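Local coordinates for protein NAD(P)H-hydrate epimerase (Saccharomyces cerevisiae, PDB 1JZT) that catalyses interconversion of the R and S epimers of NAD(P)HX, a hydrated, damaged form of NAD(P)H, so that a partner S-specific dehydratase can repair both, at residues Lys5-Ser8 / Ser9-Ala13; Lys17-Gly21 / Pro22-Phe26; Lys162-Ile166 / Ile167-Ser171; Arg220-Pro223 / Arg224-Asn228. All blocks are in the same frame, centred on the assembly; numbering follows the deposited sequence.

Contact 1: residues Lys5-Ser8 / Ser9-Ala13; sequences KVVS and SKLAA
Val7 and Leu11, four residues apart, meet across the point where an extended chain turns into helix 9-19. Val7 sets its CG1 methyl against Leu11 CB at 3.3 Å, closer than carbons usually pack, and the two side chains run nearly at right angles. The valine methyl is swung there by a chi1 of 173°, which holds CG1 opposite the backbone nitrogen, and Val7 also rests on Val200. Ser8 comes next and takes the N-cap position, gripping the first turn with two different oxygens. Its OG accepts from Leu11 N at 3.2 Å, an almost straight bond with 169° at the hydrogen. Its carbonyl O receives Ala12 N at 2.9 Å, the regular i to i+4 bond that opens the helix. The hydroxyl is also pressed by the leucine itself, whose CD1 lies 3.0 Å from Ser8 OG, while Lys10 CB flanks the same oxygen at 3.9 Å and sends its amine away. Replacing Ser8 by an alanine would probably leave Leu11 N without its side-chain acceptor and the first turn less firmly closed. Ser9 turns the other way, its OG bonding to Asp181. Ala12, close to Phe143 of the predicted NADPHX site, keeps its methyl 3.4 Å from Ser8 O. A serine that uses its hydroxyl to receive the amide three residues on is the classic N-cap, here starting the first helix of the chain.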
loop_
_atom_site.group_PDB
_atom_site.type_symbol
_atom_site.label_atom_id
_atom_site.label_comp_id
_atom_site.label_asym_id
_atom_site.label_seq_id
_atom_site.Cartn_x
_atom_site.Cartn_y
_atom_site.Cartn_z
ATOM N N LYS A 5 19.093 2.298 2.501
ATOM C CA LYS A 5 19.065 1.993 3.927
ATOM C C LYS A 5 17.700 1.390 4.272
ATOM O O LYS A 5 16.661 1.841 3.777
ATOM C CB LYS A 5 19.319 3.276 4.725
ATOM C CG LYS A 5 19.668 3.086 6.198
ATOM N N VAL A 6 17.703 0.362 5.115
ATOM C CA VAL A 6 16.463 -0.304 5.494
ATOM C C VAL A 6 16.381 -0.591 6.984
ATOM O O VAL A 6 17.380 -0.525 7.695
ATOM C CB VAL A 6 16.301 -1.642 4.732
ATOM C CG1 VAL A 6 16.166 -1.385 3.245
ATOM C CG2 VAL A 6 17.500 -2.541 5.005
ATOM N N VAL A 7 15.180 -0.918 7.445
ATOM C CA VAL A 7 14.952 -1.224 8.846
ATOM C C VAL A 7 14.256 -2.577 8.972
ATOM O O VAL A 7 13.299 -2.862 8.249
ATOM C CB VAL A 7 14.082 -0.133 9.512
ATOM C CG1 VAL A 7 13.712 -0.544 10.918
ATOM C CG2 VAL A 7 14.840 1.187 9.530
ATOM N N SER A 8 14.754 -3.407 9.884
ATOM C CA SER A 8 14.204 -4.743 10.126
ATOM C C SER A 8 12.742 -4.670 10.551
ATOM O O SER A 8 12.294 -3.644 11.060
ATOM C CB SER A 8 14.999 -5.429 11.237
ATOM O OG SER A 8 14.831 -4.718 12.461
ATOM N N SER A 9 12.001 -5.758 10.358
ATOM C CA SER A 9 10.594 -5.774 10.751
ATOM C C SER A 9 10.476 -5.566 12.261
ATOM O O SER A 9 9.515 -4.955 12.745
ATOM C CB SER A 9 9.931 -7.098 10.347
ATOM O OG SER A 9 10.566 -8.202 10.961
ATOM N N LYS A 10 11.463 -6.065 13.004
ATOM C CA LYS A 10 11.465 -5.921 14.458
ATOM C C LYS A 10 11.497 -4.443 14.855
ATOM O O LYS A 10 10.665 -3.987 15.635
ATOM C CB LYS A 10 12.671 -6.644 15.061
ATOM C CG LYS A 10 12.807 -6.486 16.566
ATOM C CD LYS A 10 14.105 -7.110 17.058
ATOM C CE LYS A 10 14.259 -6.952 18.562
ATOM N NZ LYS A 10 13.151 -7.622 19.301
ATOM N N LEU A 11 12.464 -3.699 14.324
ATOM C CA LEU A 11 12.561 -2.279 14.633
ATOM C C LEU A 11 11.354 -1.520 14.082
ATOM O O LEU A 11 10.904 -0.544 14.681
ATOM C CB LEU A 11 13.849 -1.683 14.062
ATOM C CG LEU A 11 15.114 -1.897 14.894
ATOM C CD1 LEU A 11 15.358 -3.383 15.081
ATOM C CD2 LEU A 11 16.296 -1.238 14.199
ATOM N N ALA A 12 10.828 -1.976 12.947
ATOM C CA ALA A 12 9.669 -1.331 12.335
ATOM C C ALA A 12 8.496 -1.346 13.313
ATOM O O ALA A 12 7.752 -0.367 13.423
ATOM C CB ALA A 12 9.290 -2.046 11.044
ATOM N N ALA A 13 8.340 -2.462 14.021
ATOM C CA ALA A 13 7.275 -2.608 15.002
ATOM C C ALA A 13 7.546 -1.685 16.188
ATOM O O ALA A 13 6.627 -1.092 16.747
ATOM C CB ALA A 13 7.186 -4.059 15.466
#

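Contact 2: residues Lys17-Gly21 / Pro22-Phe26; sequences KELMG and PQIGF
Leu19 O, at the last residue of helix 9-19, and Gly21 O, two residues beyond it, each take an amide from the loop that follows. Gly25 N reaches Gly21 O at 2.9 Å, with the donor nearly in line with the carbonyl bond, closing a turn in which Pro22 to Ile24 have helix-like backbone angles. Phe26 N bonds to Leu19 O at 3.1 Å, lying in the carbonyl plane; the same oxygen sits at the edge of the Phe26 ring, near its plane, and has Phe26 CB 3.2 Å away. Ile24 folds its side chain over the helix end: a chi1 of -51° sets CG1 opposite its own carbonyl carbon, 3.0 Å from Glu18 O, and its CG2 faces Leu19 CD2 at 4.3 Å. A water donates to Met20 O at 2.7 Å and to Phe26 O, bridging the two backbone carbonyls. Behind this shell stands Gly25, with a positive phi of 87°, where a side chain would collide with the carbonyl oxygen of Ile24. Met20, a selenomethionine, adds its CG at 3.2 Å from Phe26 O. The whole is a helix-ending turn, leading from helix 9-19 into helix 28-46. Leu31 of that second helix receives both Met20 and Phe26, Leu19 packs on Phe226 of helix 224-229, and Glu18 forms a salt bridge with Lys229.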
loop_
_atom_site.group_PDB
_atom_site.type_symbol
_atom_site.label_atom_id
_atom_site.label_comp_id
_atom_site.label_asym_id
_atom_site.label_seq_id
_atom_site.Cartn_x
_atom_site.Cartn_y
_atom_site.Cartn_z
ATOM N N LYS A 17 5.295 1.468 17.503
ATOM C CA LYS A 17 4.906 1.464 18.905
ATOM C C LYS A 17 5.280 2.784 19.561
ATOM O O LYS A 17 4.505 3.344 20.332
ATOM C CB LYS A 17 5.583 0.308 19.648
ATOM C CG LYS A 17 5.265 0.261 21.136
ATOM C CD LYS A 17 6.101 -0.799 21.857
ATOM C CE LYS A 17 5.996 -0.642 23.373
ATOM N NZ LYS A 17 6.843 -1.614 24.135
ATOM N N GLU A 18 6.471 3.282 19.258
ATOM C CA GLU A 18 6.908 4.540 19.838
ATOM C C GLU A 18 6.139 5.728 19.285
ATOM O O GLU A 18 5.726 6.607 20.045
ATOM C CB GLU A 18 8.406 4.751 19.615
ATOM C CG GLU A 18 9.276 4.038 20.635
ATOM C CD GLU A 18 10.732 4.426 20.528
ATOM O OE1 GLU A 18 11.024 5.645 20.503
ATOM O OE2 GLU A 18 11.587 3.513 20.483
ATOM N N LEU A 19 5.944 5.760 17.968
ATOM C CA LEU A 19 5.230 6.872 17.350
ATOM C C LEU A 19 3.853 7.091 17.966
ATOM O O LEU A 19 3.445 8.229 18.197
ATOM C CB LEU A 19 5.094 6.659 15.840
ATOM C CG LEU A 19 6.383 6.799 15.033
ATOM C CD1 LEU A 19 6.097 6.546 13.551
ATOM C CD2 LEU A 19 6.963 8.199 15.224
HETATM N N MSE A 20 3.137 6.013 18.250
HETATM C CA MSE A 20 1.818 6.171 18.834
HETATM C C MSE A 20 1.789 6.017 20.348
HETATM O O MSE A 20 0.725 5.868 20.946
HETATM C CB MSE A 20 0.830 5.227 18.144
HETATM C CG MSE A 20 0.416 5.759 16.771
HETATM SE SE MSE A 20 -0.364 4.439 15.618
HETATM C CE MSE A 20 1.266 3.516 15.117
ATOM N N GLY A 21 2.968 6.075 20.962
ATOM C CA GLY A 21 3.061 5.978 22.408
ATOM C C GLY A 21 2.744 7.322 23.050
ATOM O O GLY A 21 2.701 8.335 22.355
ATOM N N PRO A 22 2.523 7.371 24.376
ATOM C CA PRO A 22 2.204 8.607 25.102
ATOM C C PRO A 22 3.206 9.742 24.906
ATOM O O PRO A 22 2.830 10.913 24.864
ATOM C CB PRO A 22 2.142 8.143 26.556
ATOM C CG PRO A 22 1.646 6.742 26.429
ATOM C CD PRO A 22 2.475 6.212 25.284
ATOM N N GLN A 23 4.479 9.386 24.783
ATOM C CA GLN A 23 5.547 10.363 24.602
ATOM C C GLN A 23 5.437 11.158 23.295
ATOM O O GLN A 23 5.423 12.390 23.316
ATOM C CB GLN A 23 6.899 9.654 24.656
ATOM C CG GLN A 23 8.093 10.580 24.579
ATOM C CD GLN A 23 8.255 11.415 25.829
ATOM O OE1 GLN A 23 7.378 12.206 26.184
ATOM N NE2 GLN A 23 9.382 11.239 26.513
ATOM N N ILE A 24 5.368 10.451 22.168
ATOM C CA ILE A 24 5.270 11.086 20.852
ATOM C C ILE A 24 3.869 11.648 20.638
ATOM O O ILE A 24 3.709 12.796 20.220
ATOM C CB ILE A 24 5.573 10.083 19.711
ATOM C CG1 ILE A 24 6.890 9.361 19.972
ATOM C CG2 ILE A 24 5.631 10.811 18.373
ATOM C CD1 ILE A 24 8.068 10.273 20.161
ATOM N N GLY A 25 2.859 10.824 20.896
ATOM C CA GLY A 25 1.487 11.277 20.770
ATOM C C GLY A 25 0.794 11.178 19.424
ATOM O O GLY A 25 -0.296 11.723 19.269
ATOM N N PHE A 26 1.397 10.509 18.445
ATOM C CA PHE A 26 0.739 10.375 17.146
ATOM C C PHE A 26 -0.462 9.447 17.269
ATOM O O PHE A 26 -0.444 8.506 18.063
ATOM C CB PHE A 26 1.716 9.823 16.099
ATOM C CG PHE A 26 2.387 10.887 15.286
ATOM C CD1 PHE A 26 1.624 11.806 14.571
ATOM C CD2 PHE A 26 3.775 10.972 15.222
ATOM C CE1 PHE A 26 2.232 12.798 13.803
ATOM C CE2 PHE A 26 4.394 11.961 14.456
ATOM C CZ PHE A 26 3.616 12.877 13.743
HETATM O O HOH W 1 -0.612 8.167 20.795
#

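Contact 3: residues Lys162-Ile166 / Ile167-Ser171; sequences KVQNI and IPIVS
The return loop of a beta-alpha-beta crossover, from helix 153-163 to strand 169-172, is held by a bond from Ile167 N to Val163 O. At 2.8 Å and 172° it is close to straight, although the exact place of that carbonyl oxygen is less sure. Ile167 packs against two residues of the turn: CG1, set opposite the carbonyl carbon by a chi1 of -52°, lies 4.4 Å from Val163 CG2, and CD1 comes within 3.8 Å of Ile166 CG1. These neighbouring isoleucines lie alongside each other with their chains heading in one direction. Both touch Pro130, and Ile167 also packs on Thr133 and Ile136 of strand 133-139, the other strand of the crossover unit. An alanine in place of Ile167 would probably open a gap between the loop and that strand, where Thr133 and Ile136 would lose a packing partner. Further along, Ile169 CD1 touches Gln164 CB at 3.5 Å, the two side chains meeting at a slant. A water links the same residues through their backbones, donating to Gln164 O at 3.0 Å and accepting from Ile169 N at 2.9 Å. Ile169 also packs on Asp138, a predicted potassium ligand.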
loop_
_atom_site.group_PDB
_atom_site.type_symbol
_atom_site.label_atom_id
_atom_site.label_comp_id
_atom_site.label_asym_id
_atom_site.label_seq_id
_atom_site.Cartn_x
_atom_site.Cartn_y
_atom_site.Cartn_z
ATOM N N LYS A 162 -1.024 -14.457 -11.481
ATOM C CA LYS A 162 -1.315 -14.896 -12.837
ATOM C C LYS A 162 -1.418 -13.738 -13.830
ATOM O O LYS A 162 -1.133 -13.911 -15.017
ATOM C CB LYS A 162 -2.612 -15.709 -12.854
ATOM C CG LYS A 162 -2.538 -16.939 -11.958
ATOM C CD LYS A 162 -3.880 -17.619 -11.781
ATOM C CE LYS A 162 -4.235 -18.477 -12.968
ATOM N NZ LYS A 162 -5.431 -19.322 -12.668
ATOM N N VAL A 163 -1.810 -12.559 -13.354
ATOM C CA VAL A 163 -1.952 -11.408 -14.247
ATOM C C VAL A 163 -1.017 -10.241 -13.933
ATOM O O VAL A 163 -1.125 -9.180 -14.548
ATOM C CB VAL A 163 -3.402 -10.867 -14.228
ATOM C CG1 VAL A 163 -4.383 -11.986 -14.543
ATOM C CG2 VAL A 163 -3.707 -10.251 -12.875
ATOM N N GLN A 164 -0.090 -10.440 -13.005
ATOM C CA GLN A 164 0.819 -9.367 -12.600
ATOM C C GLN A 164 1.809 -8.917 -13.661
ATOM O O GLN A 164 2.452 -7.875 -13.511
ATOM C CB GLN A 164 1.576 -9.765 -11.328
ATOM C CG GLN A 164 2.484 -10.966 -11.483
ATOM C CD GLN A 164 3.216 -11.305 -10.197
ATOM O OE1 GLN A 164 3.997 -12.258 -10.145
ATOM N NE2 GLN A 164 2.972 -10.520 -9.152
ATOM N N ASN A 165 1.939 -9.691 -14.734
ATOM C CA ASN A 165 2.859 -9.315 -15.799
ATOM C C ASN A 165 2.119 -8.550 -16.891
ATOM O O ASN A 165 2.730 -8.060 -17.836
ATOM C CB ASN A 165 3.544 -10.557 -16.371
ATOM C CG ASN A 165 4.526 -11.166 -15.395
ATOM O OD1 ASN A 165 5.572 -10.581 -15.112
ATOM N ND2 ASN A 165 4.189 -12.331 -14.857
ATOM N N ILE A 166 0.800 -8.448 -16.756
ATOM C CA ILE A 166 -0.003 -7.714 -17.724
ATOM C C ILE A 166 -0.614 -6.485 -17.050
ATOM O O ILE A 166 -0.662 -5.405 -17.639
ATOM C CB ILE A 166 -1.125 -8.602 -18.341
ATOM C CG1 ILE A 166 -2.136 -7.727 -19.093
ATOM C CG2 ILE A 166 -1.831 -9.396 -17.266
ATOM C CD1 ILE A 166 -1.522 -6.867 -20.187
ATOM N N ILE A 167 -1.071 -6.657 -15.810
ATOM C CA ILE A 167 -1.665 -5.566 -15.027
ATOM C C ILE A 167 -0.669 -5.181 -13.921
ATOM O O ILE A 167 -0.276 -6.022 -13.108
ATOM C CB ILE A 167 -2.997 -6.012 -14.366
ATOM C CG1 ILE A 167 -3.928 -6.626 -15.411
ATOM C CG2 ILE A 167 -3.680 -4.824 -13.686
ATOM C CD1 ILE A 167 -4.200 -5.725 -16.588
ATOM N N PRO A 168 -0.253 -3.905 -13.871
ATOM C CA PRO A 168 0.701 -3.456 -12.856
ATOM C C PRO A 168 0.158 -3.476 -11.432
ATOM O O PRO A 168 -0.950 -3.005 -11.174
ATOM C CB PRO A 168 1.048 -2.044 -13.314
ATOM C CG PRO A 168 -0.243 -1.579 -13.921
ATOM C CD PRO A 168 -0.653 -2.784 -14.741
ATOM N N ILE A 169 0.948 -4.021 -10.512
ATOM C CA ILE A 169 0.560 -4.081 -9.105
ATOM C C ILE A 169 1.381 -3.068 -8.306
ATOM O O ILE A 169 2.604 -2.987 -8.456
ATOM C CB ILE A 169 0.796 -5.492 -8.502
ATOM C CG1 ILE A 169 -0.173 -6.501 -9.123
ATOM C CG2 ILE A 169 0.619 -5.445 -6.990
ATOM C CD1 ILE A 169 0.102 -7.948 -8.710
ATOM N N VAL A 170 0.692 -2.292 -7.473
ATOM C CA VAL A 170 1.326 -1.292 -6.617
ATOM C C VAL A 170 1.218 -1.833 -5.191
ATOM O O VAL A 170 0.121 -1.849 -4.622
ATOM C CB VAL A 170 0.569 0.063 -6.678
ATOM C CG1 VAL A 170 1.230 1.076 -5.746
ATOM C CG2 VAL A 170 0.542 0.587 -8.120
ATOM N N SER A 171 2.340 -2.276 -4.620
ATOM C CA SER A 171 2.334 -2.844 -3.268
ATOM C C SER A 171 2.541 -1.819 -2.170
ATOM O O SER A 171 3.473 -1.017 -2.224
ATOM C CB SER A 171 3.405 -3.937 -3.133
ATOM O OG SER A 171 3.042 -5.106 -3.841
HETATM O O HOH W 2 2.855 -6.004 -11.259
#

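Contact 4: residues Arg220-Pro223 / Arg224-Asn228; sequences RFIP and RDFAN
Pro223 O takes the amide of Ala227 at 3.1 Å, nearly straight at 168°, the i to i+4 bond with which helix 224-229 begins. Pro223 stands at the N-cap, where its ring has no polar atom to offer, so the side chain works by packing instead. Its CG lies 3.5 Å from Phe226 CB, and its CB is 3.7 Å from Asp225 OD1; both neighbours slant across the pyrrolidine ring. Asp225 brings its carboxylate there because a chi1 of 65° puts CG between its own backbone nitrogen and carbonyl carbon. Ile222, one step before the cap position, meets the helix through one methyl. Its CG2 touches Ala227 CB at 3.8 Å and also meets the Phe226 ring edge-on in the ring plane, 4.0 Å from CD2. The isoleucine and phenylalanine side chains stand roughly perpendicular. Arg224 stretches away from the turn, its NH1 in a salt bridge with Glu233. This helix start lies in the loop after strand 214-218. It is packed beside two helices from early in the chain: the Phe226 ring rests on Ile15 of helix 9-19, besides meeting Phe230 edge-to-face, whereas Phe221, just upstream, turns toward Leu31 and Leu34 of helix 28-46.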
loop_
_atom_site.group_PDB
_atom_site.type_symbol
_atom_site.label_atom_id
_atom_site.label_comp_id
_atom_site.label_asym_id
_atom_site.label_seq_id
_atom_site.Cartn_x
_atom_site.Cartn_y
_atom_site.Cartn_z
ATOM N N ARG A 220 5.641 10.937 5.529
ATOM C CA ARG A 220 6.509 12.052 5.898
ATOM C C ARG A 220 6.161 12.611 7.277
ATOM O O ARG A 220 5.480 13.627 7.390
ATOM C CB ARG A 220 6.399 13.149 4.833
ATOM C CG ARG A 220 7.391 14.295 4.964
ATOM C CD ARG A 220 7.321 15.215 3.748
ATOM N NE ARG A 220 8.296 16.308 3.831
ATOM C CZ ARG A 220 8.446 17.247 2.901
ATOM N NH1 ARG A 220 7.686 17.232 1.806
ATOM N NH2 ARG A 220 9.351 18.205 3.065
ATOM N N PHE A 221 6.631 11.937 8.325
ATOM C CA PHE A 221 6.368 12.373 9.692
ATOM C C PHE A 221 7.452 11.891 10.648
ATOM O O PHE A 221 7.179 11.583 11.806
ATOM C CB PHE A 221 4.992 11.869 10.149
ATOM C CG PHE A 221 4.707 10.437 9.773
ATOM C CD1 PHE A 221 5.434 9.391 10.340
ATOM C CD2 PHE A 221 3.711 10.135 8.844
ATOM C CE1 PHE A 221 5.175 8.070 9.986
ATOM C CE2 PHE A 221 3.444 8.816 8.483
ATOM C CZ PHE A 221 4.177 7.779 9.056
ATOM N N ILE A 222 8.687 11.843 10.156
ATOM C CA ILE A 222 9.823 11.377 10.953
ATOM C C ILE A 222 10.921 12.427 11.132
ATOM O O ILE A 222 11.512 12.888 10.156
ATOM C CB ILE A 222 10.457 10.130 10.303
ATOM C CG1 ILE A 222 9.428 9.004 10.238
ATOM C CG2 ILE A 222 11.691 9.697 11.082
ATOM C CD1 ILE A 222 9.810 7.913 9.275
ATOM N N PRO A 223 11.206 12.820 12.389
ATOM C CA PRO A 223 12.245 13.813 12.677
ATOM C C PRO A 223 13.631 13.171 12.585
ATOM O O PRO A 223 13.764 11.949 12.669
ATOM C CB PRO A 223 11.890 14.284 14.087
ATOM C CG PRO A 223 11.320 13.072 14.709
ATOM C CD PRO A 223 10.464 12.464 13.612
ATOM N N ARG A 224 14.658 13.995 12.409
ATOM C CA ARG A 224 16.029 13.509 12.269
ATOM C C ARG A 224 16.537 12.613 13.400
ATOM O O ARG A 224 16.926 11.469 13.169
ATOM C CB ARG A 224 16.975 14.700 12.106
ATOM C CG ARG A 224 18.401 14.325 11.760
ATOM C CD ARG A 224 19.287 15.557 11.764
ATOM N NE ARG A 224 20.668 15.239 11.419
ATOM C CZ ARG A 224 21.059 14.814 10.223
ATOM N NH1 ARG A 224 20.166 14.658 9.252
ATOM N NH2 ARG A 224 22.339 14.544 9.999
ATOM N N ASP A 225 16.541 13.136 14.622
ATOM C CA ASP A 225 17.030 12.380 15.770
ATOM C C ASP A 225 16.345 11.025 15.936
ATOM O O ASP A 225 16.989 10.041 16.290
ATOM C CB ASP A 225 16.865 13.201 17.048
ATOM C CG ASP A 225 15.417 13.469 17.382
ATOM O OD1 ASP A 225 14.698 14.034 16.525
ATOM O OD2 ASP A 225 14.993 13.112 18.501
ATOM N N PHE A 226 15.043 10.977 15.677
ATOM C CA PHE A 226 14.280 9.739 15.808
ATOM C C PHE A 226 14.769 8.717 14.791
ATOM O O PHE A 226 15.023 7.562 15.133
ATOM C CB PHE A 226 12.792 10.010 15.584
ATOM C CG PHE A 226 11.915 8.815 15.810
ATOM C CD1 PHE A 226 11.675 8.346 17.097
ATOM C CD2 PHE A 226 11.311 8.167 14.737
ATOM C CE1 PHE A 226 10.842 7.249 17.315
ATOM C CE2 PHE A 226 10.477 7.071 14.941
ATOM C CZ PHE A 226 10.238 6.609 16.237
ATOM N N ALA A 227 14.886 9.149 13.537
ATOM C CA ALA A 227 15.356 8.276 12.468
ATOM C C ALA A 227 16.753 7.757 12.803
ATOM O O ALA A 227 16.991 6.551 12.792
ATOM C CB ALA A 227 15.382 9.032 11.139
ATOM N N ASN A 228 17.672 8.671 13.103
ATOM C CA ASN A 228 19.041 8.288 13.440
ATOM C C ASN A 228 19.067 7.252 14.561
ATOM O O ASN A 228 19.879 6.325 14.540
ATOM C CB ASN A 228 19.862 9.516 13.850
ATOM C CG ASN A 228 20.122 10.465 12.684
ATOM O OD1 ASN A 228 19.833 10.143 11.530
ATOM N ND2 ASN A 228 20.677 11.631 12.982
#

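In the fold
From the N terminus, contact 1 starts helix 9-19 and contact 2 ends it, their centres about 17 Å apart; neither encloses the other, for all four contacts follow in series along the chain and each closes only a local turn. Contact 3 lies across the molecule from contact 2, their centres about 36 Å apart, and closes the turn from helix 153-163 into strand 169-172 of the Rossmann-like sheet. Contact 4, much later in sequence, comes back beside the N-terminal helix. It touches contact 2 twice over: Leu19 CD2 lies 3.7 Å from Phe226 CE2, packing helix 9-19 against helix 224-229, and Phe26 CE2 lies 3.9 Å from Phe221 O, joining the loops.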